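Putative alpha-ketoglutarate-dependent taurine dioxygenase (Burkholderia xenovorans, PDB 5HSX) probably acts as an iron(II)- and 2-oxoglutarate-dependent dioxygenase of the TfdA family, perhaps related in activity to taurine dioxygenase. Local coordinates at residues V209-G214 against D267-A272. Residues are numbered along the deposited sequence; the frame is centred on the assembly and turned at random.
Sequences VHPETG and DNRATA
A His-carboxylate hydrogen bond and a salt-bridge network join the loop after strand 200-209 to the type I turn Asp267-Ala270, which links strands 263-267 and 271-274 in this TauD/TfdA-family, cupin-clan protein. His210 and Asp267 meet tip to tip. His210 NE2 donates to Asp267 OD2 at 2.8 Å, and the bond is almost straight (178°). Asp267 OD2 lies in the imidazole plane; the ring N-H comes to the syn side of the carboxylate, somewhat out of its plane. Chi1 of His210 (-166°) sets CG beside the carbonyl carbon, from where the ring extends toward Asp267. His210 ND1 accepts from Glu212 N in the ring plane and from Thr213 N well out of it.

The side chains of His210 and Arg269 cross at about a right angle, while ring and guanidinium planes are 57° apart. His210 CE1 sits over one guanidinium face, toward the rim, 3.2 Å from Arg269 NH2. Arg269 holds Asp267 through NE (2.9 Å to OD1) and NH2 (3.2 Å to OD2). Asp267 OD1 also accepts from Arg269 N, from the face opposite NE, forming an Asx turn. Arg269 NH2 (2.9 Å) and NH1 (3.1 Å) both donate to Glu212 OE2, a salt bridge that lies in the guanidinium plane. Pro211 CG lies 3.6 Å from Arg269 NH1. Arg51 forms a second salt bridge to Glu212 OE2, and Leu55 of the same helix, 44-57, touches His210, Asp267 and Arg269.

With ND1 accepting two backbone N-H groups and NE2 donating, His210 is probably neutral. The nearby Arg269 charge would support that state, and would also offset the negative charges of Asp267 and Glu212.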
loop_
_atom_site.group_PDB
_atom_site.type_symbol
_atom_site.label_atom_id
_atom_site.label_comp_id
_atom_site.label_asym_id
_atom_site.label_seq_id
_atom_site.Cartn_x
_atom_site.Cartn_y
_atom_site.Cartn_z
ATOM N N VAL B 209 -4.161 -23.417 10.287
ATOM C CA VAL B 209 -5.589 -23.659 10.109
ATOM C C VAL B 209 -6.374 -22.813 11.104
ATOM O O VAL B 209 -6.258 -22.996 12.321
ATOM C CB VAL B 209 -5.919 -25.147 10.268
ATOM C CG1 VAL B 209 -7.402 -25.350 10.078
ATOM C CG2 VAL B 209 -5.109 -25.955 9.256
ATOM N N HIS B 210 -7.210 -21.919 10.586
ATOM C CA HIS B 210 -7.920 -20.971 11.443
ATOM C C HIS B 210 -8.892 -21.709 12.363
ATOM O O HIS B 210 -9.729 -22.487 11.885
ATOM C CB HIS B 210 -8.657 -19.945 10.580
ATOM C CG HIS B 210 -9.132 -18.745 11.336
ATOM N ND1 HIS B 210 -10.148 -18.803 12.263
ATOM C CD2 HIS B 210 -8.733 -17.448 11.290
ATOM C CE1 HIS B 210 -10.348 -17.597 12.766
ATOM N NE2 HIS B 210 -9.510 -16.754 12.185
ATOM N N PRO B 211 -8.820 -21.496 13.683
ATOM C CA PRO B 211 -9.637 -22.314 14.598
ATOM C C PRO B 211 -11.128 -21.994 14.592
ATOM O O PRO B 211 -11.907 -22.798 15.119
ATOM C CB PRO B 211 -9.021 -22.033 15.977
ATOM C CG PRO B 211 -8.361 -20.723 15.839
ATOM C CD PRO B 211 -7.873 -20.628 14.407
ATOM N N GLU B 212 -11.559 -20.861 14.040
ATOM C CA GLU B 212 -12.983 -20.554 13.981
ATOM C C GLU B 212 -13.580 -20.728 12.590
ATOM O O GLU B 212 -14.758 -21.066 12.474
ATOM C CB GLU B 212 -13.250 -19.125 14.466
ATOM C CG GLU B 212 -12.947 -18.899 15.938
ATOM C CD GLU B 212 -13.361 -17.513 16.418
ATOM O OE1 GLU B 212 -14.579 -17.239 16.520
ATOM O OE2 GLU B 212 -12.465 -16.690 16.687
ATOM N N THR B 213 -12.811 -20.503 11.527
ATOM C CA THR B 213 -13.355 -20.603 10.180
ATOM C C THR B 213 -12.884 -21.831 9.420
ATOM O O THR B 213 -13.494 -22.177 8.401
ATOM C CB THR B 213 -12.982 -19.368 9.348
ATOM O OG1 THR B 213 -11.579 -19.408 9.069
ATOM C CG2 THR B 213 -13.316 -18.079 10.101
ATOM N N GLY B 214 -11.817 -22.487 9.875
ATOM C CA GLY B 214 -11.257 -23.607 9.155
ATOM C C GLY B 214 -10.431 -23.227 7.948
ATOM O O GLY B 214 -9.916 -24.122 7.265
ATOM N N ASP B 267 -7.500 -9.612 13.169
ATOM C CA ASP B 267 -7.388 -11.038 13.472
ATOM C C ASP B 267 -5.976 -11.474 13.088
ATOM O O ASP B 267 -5.673 -11.662 11.908
ATOM C CB ASP B 267 -8.451 -11.829 12.707
ATOM C CG ASP B 267 -8.448 -13.315 13.054
ATOM O OD1 ASP B 267 -7.484 -13.786 13.697
ATOM O OD2 ASP B 267 -9.404 -14.014 12.662
ATOM N N ASN B 268 -5.114 -11.642 14.097
ATOM C CA ASN B 268 -3.729 -12.058 13.884
ATOM C C ASN B 268 -3.595 -13.474 13.349
ATOM O O ASN B 268 -2.498 -13.861 12.936
ATOM C CB ASN B 268 -2.948 -11.981 15.188
ATOM C CG ASN B 268 -2.594 -10.585 15.570
ATOM O OD1 ASN B 268 -1.987 -9.847 14.786
ATOM N ND2 ASN B 268 -2.962 -10.199 16.790
ATOM N N ARG B 269 -4.647 -14.275 13.385
ATOM C CA ARG B 269 -4.530 -15.601 12.812
ATOM C C ARG B 269 -4.626 -15.590 11.296
ATOM O O ARG B 269 -4.315 -16.609 10.666
ATOM C CB ARG B 269 -5.605 -16.506 13.415
ATOM C CG ARG B 269 -5.567 -16.467 14.938
ATOM C CD ARG B 269 -6.826 -17.017 15.546
ATOM N NE ARG B 269 -7.981 -16.208 15.185
ATOM C CZ ARG B 269 -9.201 -16.389 15.689
ATOM N NH1 ARG B 269 -9.420 -17.337 16.596
ATOM N NH2 ARG B 269 -10.198 -15.614 15.289
ATOM N N ALA B 270 -5.025 -14.460 10.698
ATOM C CA ALA B 270 -5.245 -14.373 9.262
ATOM C C ALA B 270 -4.580 -13.161 8.622
ATOM O O ALA B 270 -4.834 -12.895 7.443
ATOM C CB ALA B 270 -6.746 -14.342 8.949
ATOM N N THR B 271 -3.749 -12.417 9.355
ATOM C CA THR B 271 -3.175 -11.191 8.812
ATOM C C THR B 271 -1.722 -11.062 9.221
ATOM O O THR B 271 -1.272 -11.631 10.222
ATOM C CB THR B 271 -3.905 -9.914 9.286
ATOM O OG1 THR B 271 -3.825 -9.810 10.722
ATOM C CG2 THR B 271 -5.371 -9.912 8.839
ATOM N N ALA B 272 -0.997 -10.279 8.433
ATOM C CA ALA B 272 0.186 -9.580 8.905
ATOM C C ALA B 272 -0.045 -8.095 8.677
ATOM O O ALA B 272 -0.945 -7.700 7.928
ATOM C CB ALA B 272 1.469 -10.038 8.189
#